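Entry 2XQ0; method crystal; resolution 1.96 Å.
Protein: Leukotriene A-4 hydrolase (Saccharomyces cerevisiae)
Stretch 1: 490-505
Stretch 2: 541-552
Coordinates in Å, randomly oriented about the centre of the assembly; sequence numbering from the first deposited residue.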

# COMPACT_ATOMS: atom_id res chain seq x y z
N THR A 490 21.83 -2.31 -39.66
CA THR A 490 20.92 -3.40 -39.98
C THR A 490 20.72 -4.34 -38.81
O THR A 490 21.60 -4.48 -37.96
CB THR A 490 21.42 -4.22 -41.18
OG1 THR A 490 22.41 -5.16 -40.72
CG2 THR A 490 22.02 -3.32 -42.24
N THR A 491 19.56 -5.00 -38.79
CA THR A 491 19.22 -5.97 -37.75
C THR A 491 20.30 -7.02 -37.64
O THR A 491 20.64 -7.49 -36.54
CB THR A 491 17.89 -6.68 -38.08
OG1 THR A 491 16.93 -5.71 -38.51
CG2 THR A 491 17.36 -7.42 -36.86
N GLU A 492 20.84 -7.41 -38.79
CA GLU A 492 21.94 -8.35 -38.85
C GLU A 492 23.10 -7.87 -37.99
O GLU A 492 23.70 -8.67 -37.26
CB GLU A 492 22.38 -8.53 -40.31
CG GLU A 492 23.86 -8.81 -40.50
CD GLU A 492 24.29 -8.60 -41.93
OE1 GLU A 492 23.41 -8.44 -42.80
OE2 GLU A 492 25.51 -8.59 -42.19
N ASP A 493 23.42 -6.58 -38.07
CA ASP A 493 24.50 -5.99 -37.27
C ASP A 493 24.20 -6.22 -35.79
O ASP A 493 25.04 -6.68 -35.02
CB ASP A 493 24.63 -4.48 -37.55
CG ASP A 493 25.28 -4.18 -38.91
OD1 ASP A 493 26.01 -5.04 -39.44
OD2 ASP A 493 25.06 -3.06 -39.46
N PHE A 494 22.96 -5.93 -35.41
CA PHE A 494 22.56 -6.04 -34.02
C PHE A 494 22.67 -7.46 -33.48
O PHE A 494 23.10 -7.67 -32.35
CB PHE A 494 21.16 -5.47 -33.83
CG PHE A 494 21.12 -3.97 -33.81
CD1 PHE A 494 20.81 -3.25 -34.94
CD2 PHE A 494 21.43 -3.27 -32.65
CE1 PHE A 494 20.78 -1.87 -34.92
CE2 PHE A 494 21.41 -1.89 -32.63
CZ PHE A 494 21.08 -1.19 -33.76
N ARG A 495 22.29 -8.44 -34.29
CA ARG A 495 22.34 -9.84 -33.85
C ARG A 495 23.78 -10.30 -33.64
O ARG A 495 24.03 -11.21 -32.86
CB ARG A 495 21.64 -10.76 -34.86
CG ARG A 495 20.16 -10.50 -35.00
CD ARG A 495 19.41 -11.81 -35.17
NE ARG A 495 18.09 -11.61 -35.77
CZ ARG A 495 17.85 -11.66 -37.08
NH1 ARG A 495 18.84 -11.90 -37.93
NH2 ARG A 495 16.62 -11.47 -37.54
N SER A 496 24.71 -9.66 -34.33
CA SER A 496 26.13 -9.95 -34.14
C SER A 496 26.65 -9.39 -32.82
O SER A 496 27.54 -9.98 -32.21
CB SER A 496 26.96 -9.43 -35.31
OG SER A 496 26.65 -10.14 -36.49
N GLU A 497 26.10 -8.26 -32.38
CA GLU A 497 26.50 -7.67 -31.10
C GLU A 497 25.70 -8.24 -29.92
O GLU A 497 26.24 -8.44 -28.82
CB GLU A 497 26.31 -6.14 -31.14
CG GLU A 497 27.59 -5.36 -31.33
CD GLU A 497 28.51 -5.43 -30.11
OE1 GLU A 497 29.22 -6.44 -29.96
OE2 GLU A 497 28.52 -4.47 -29.31
N PHE A 498 24.42 -8.49 -30.14
CA PHE A 498 23.52 -8.83 -29.05
C PHE A 498 22.89 -10.20 -29.24
O PHE A 498 22.63 -10.62 -30.36
CB PHE A 498 22.40 -7.79 -28.97
CG PHE A 498 22.88 -6.38 -28.71
CD1 PHE A 498 23.26 -5.99 -27.42
CD2 PHE A 498 22.93 -5.44 -29.72
CE1 PHE A 498 23.70 -4.69 -27.17
CE2 PHE A 498 23.37 -4.13 -29.47
CZ PHE A 498 23.75 -3.76 -28.20
N ASN A 499 22.64 -10.90 -28.14
CA ASN A 499 21.70 -12.01 -28.21
C ASN A 499 21.03 -12.41 -26.89
O ASN A 499 21.42 -11.96 -25.81
CB ASN A 499 22.28 -13.21 -28.96
CG ASN A 499 21.37 -13.69 -30.09
OD1 ASN A 499 21.33 -13.08 -31.17
ND2 ASN A 499 20.62 -14.76 -29.84
N ALA A 500 20.00 -13.24 -27.01
CA ALA A 500 19.19 -13.63 -25.88
C ALA A 500 20.05 -13.96 -24.67
O ALA A 500 19.62 -13.84 -23.53
CB ALA A 500 18.32 -14.83 -26.25
N ILE A 501 21.28 -14.38 -24.95
CA ILE A 501 22.21 -14.77 -23.90
C ILE A 501 22.46 -13.67 -22.86
O ILE A 501 22.70 -13.96 -21.69
CB ILE A 501 23.58 -15.17 -24.50
CG1 ILE A 501 23.41 -16.22 -25.60
CG2 ILE A 501 24.51 -15.67 -23.40
CD1 ILE A 501 22.84 -15.67 -26.90
N ASP A 502 22.41 -12.41 -23.29
CA ASP A 502 22.88 -11.35 -22.39
C ASP A 502 21.89 -11.00 -21.28
O ASP A 502 22.27 -10.38 -20.29
CB ASP A 502 23.40 -10.10 -23.13
CG ASP A 502 22.52 -9.69 -24.28
OD1 ASP A 502 23.04 -9.17 -25.30
OD2 ASP A 502 21.30 -9.87 -24.16
N ILE A 503 20.64 -11.44 -21.42
CA ILE A 503 19.68 -11.24 -20.34
C ILE A 503 19.22 -12.55 -19.71
O ILE A 503 18.38 -12.56 -18.82
CB ILE A 503 18.46 -10.43 -20.80
CG1 ILE A 503 17.62 -11.23 -21.81
CG2 ILE A 503 18.91 -9.08 -21.38
CD1 ILE A 503 16.35 -10.51 -22.24
N LYS A 504 19.79 -13.66 -20.18
CA LYS A 504 19.49 -14.98 -19.64
C LYS A 504 19.57 -15.02 -18.11
O LYS A 504 18.84 -15.78 -17.48
CB LYS A 504 20.44 -16.03 -20.23
CG LYS A 504 20.43 -17.37 -19.48
CD LYS A 504 21.52 -18.32 -19.99
CE LYS A 504 21.18 -18.90 -21.35
NZ LYS A 504 22.23 -19.84 -21.84
N ASP A 505 20.45 -14.22 -17.52
CA ASP A 505 20.61 -14.19 -16.07
C ASP A 505 19.88 -13.02 -15.38
O ASP A 505 20.01 -12.82 -14.17
CB ASP A 505 22.10 -14.18 -15.70
CG ASP A 505 22.78 -15.52 -15.97
OD1 ASP A 505 23.44 -15.65 -17.03
OD2 ASP A 505 22.65 -16.43 -15.13
N ARG A 541 13.34 -2.35 -32.61
CA ARG A 541 12.76 -3.59 -33.11
C ARG A 541 13.67 -4.81 -32.90
O ARG A 541 13.20 -5.89 -32.54
CB ARG A 541 12.36 -3.45 -34.59
CG ARG A 541 11.19 -2.50 -34.82
CD ARG A 541 10.84 -2.35 -36.29
NE ARG A 541 9.48 -1.83 -36.47
CZ ARG A 541 9.17 -0.54 -36.56
NH1 ARG A 541 10.12 0.38 -36.49
NH2 ARG A 541 7.91 -0.17 -36.73
N ALA A 542 14.98 -4.64 -33.13
CA ALA A 542 15.95 -5.71 -32.87
C ALA A 542 15.98 -6.09 -31.39
O ALA A 542 16.05 -7.27 -31.05
CB ALA A 542 17.35 -5.29 -33.33
N LEU A 543 15.92 -5.08 -30.52
CA LEU A 543 15.85 -5.28 -29.07
C LEU A 543 14.75 -6.30 -28.76
O LEU A 543 15.01 -7.37 -28.21
CB LEU A 543 15.52 -3.94 -28.38
CG LEU A 543 15.63 -3.75 -26.85
CD1 LEU A 543 15.01 -4.89 -26.06
CD2 LEU A 543 17.06 -3.50 -26.42
N LEU A 544 13.53 -5.95 -29.14
CA LEU A 544 12.36 -6.76 -28.85
C LEU A 544 12.48 -8.16 -29.44
O LEU A 544 12.06 -9.14 -28.82
CB LEU A 544 11.10 -6.08 -29.39
CG LEU A 544 10.55 -4.87 -28.63
CD1 LEU A 544 11.62 -3.83 -28.36
CD2 LEU A 544 9.41 -4.25 -29.41
N ASP A 545 13.06 -8.24 -30.63
CA ASP A 545 13.27 -9.52 -31.30
C ASP A 545 14.25 -10.43 -30.55
O ASP A 545 13.91 -11.54 -30.14
CB ASP A 545 13.76 -9.30 -32.73
CG ASP A 545 14.19 -10.58 -33.40
OD1 ASP A 545 13.57 -11.63 -33.13
OD2 ASP A 545 15.16 -10.54 -34.20
N ILE A 546 15.48 -9.94 -30.37
CA ILE A 546 16.54 -10.71 -29.73
C ILE A 546 16.14 -11.17 -28.33
O ILE A 546 16.52 -12.26 -27.89
CB ILE A 546 17.84 -9.87 -29.64
CG1 ILE A 546 18.44 -9.66 -31.03
CG2 ILE A 546 18.84 -10.53 -28.70
CD1 ILE A 546 19.34 -8.44 -31.13
N TYR A 547 15.38 -10.32 -27.64
CA TYR A 547 15.01 -10.58 -26.25
C TYR A 547 13.56 -11.05 -26.11
O TYR A 547 12.98 -10.94 -25.04
CB TYR A 547 15.21 -9.30 -25.41
CG TYR A 547 16.65 -8.83 -25.35
CD1 TYR A 547 16.96 -7.47 -25.39
CD2 TYR A 547 17.69 -9.74 -25.24
CE1 TYR A 547 18.30 -7.04 -25.32
CE2 TYR A 547 19.01 -9.32 -25.17
CZ TYR A 547 19.31 -7.97 -25.22
OH TYR A 547 20.65 -7.59 -25.15
N GLN A 548 12.98 -11.57 -27.20
CA GLN A 548 11.54 -11.85 -27.21
C GLN A 548 11.15 -12.81 -26.10
O GLN A 548 10.12 -12.63 -25.45
CB GLN A 548 11.08 -12.40 -28.57
CG GLN A 548 11.78 -13.69 -28.98
CD GLN A 548 11.46 -14.10 -30.40
OE1 GLN A 548 12.34 -14.20 -31.25
NE2 GLN A 548 10.17 -14.35 -30.67
N ASP A 549 11.97 -13.83 -25.89
CA ASP A 549 11.62 -14.88 -24.94
C ASP A 549 11.35 -14.30 -23.56
O ASP A 549 10.25 -14.44 -23.01
CB ASP A 549 12.72 -15.94 -24.87
CG ASP A 549 12.76 -16.83 -26.11
OD1 ASP A 549 13.83 -17.42 -26.38
OD2 ASP A 549 11.73 -16.93 -26.81
N ASN A 550 12.34 -13.60 -23.03
CA ASN A 550 12.28 -13.10 -21.67
C ASN A 550 11.55 -11.76 -21.46
O ASN A 550 11.08 -11.47 -20.36
CB ASN A 550 13.68 -13.09 -21.06
CG ASN A 550 14.11 -14.47 -20.62
OD1 ASN A 550 15.30 -14.77 -20.54
ND2 ASN A 550 13.14 -15.33 -20.34
N ILE A 551 11.42 -10.95 -22.51
CA ILE A 551 10.75 -9.65 -22.36
C ILE A 551 9.38 -9.64 -23.01
O ILE A 551 8.37 -9.41 -22.34
CB ILE A 551 11.59 -8.49 -22.94
CG1 ILE A 551 12.87 -8.30 -22.12
CG2 ILE A 551 10.77 -7.22 -22.95
CD1 ILE A 551 13.60 -7.00 -22.40
N VAL A 552 9.35 -9.89 -24.31
CA VAL A 552 8.12 -9.81 -25.10
C VAL A 552 7.10 -10.89 -24.71
O VAL A 552 5.90 -10.65 -24.76
CB VAL A 552 8.44 -9.92 -26.61
CG1 VAL A 552 7.16 -9.75 -27.44
CG2 VAL A 552 9.49 -8.90 -27.00

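The shortest polar contact joins Tyr547 to Asp502. Tyr547 OH donates a hydrogen bond to Asp502 OD2 at 2.6 Å. The position of that oxygen is less certain than the distance suggests, because it is crowded in the model. The phenol is also hydrogen-bonded elsewhere in the structure.

A second polar link lies nearer the surface. Arg495 and Asp545 form a salt bridge, with NE of Arg495 3.5 Å from OD2 of Asp545. The hydrogen bond within it is weak: its angle of 163° is nearly straight, but the distance is long. The carboxylate oxygen lies at the edge of the guanidinium, near its plane.

Between these links the contact is mostly apolar. Ile546 points toward stretch 1 and has the largest covered area of any residue here. Its CD1 lies 3.8 Å from Phe498 CB, and its CG2 lies 3.4 Å from Ala500 N. That amide is buried by the contact and has no polar partner in the model.

Ile503 packs on Tyr547. Its CG2 sits over one face of the ring, 4.1 Å from the centroid, in a CH-pi contact. Ile503 CD1 also reaches Ile551 CG1 at 4.1 Å.

Toward the start of both stretches, Ala542 CB meets Phe494 CB at 3.8 Å. The small alanine side chain also touches Thr491, whose CG2 is 4.1 Å from Ala542 CB.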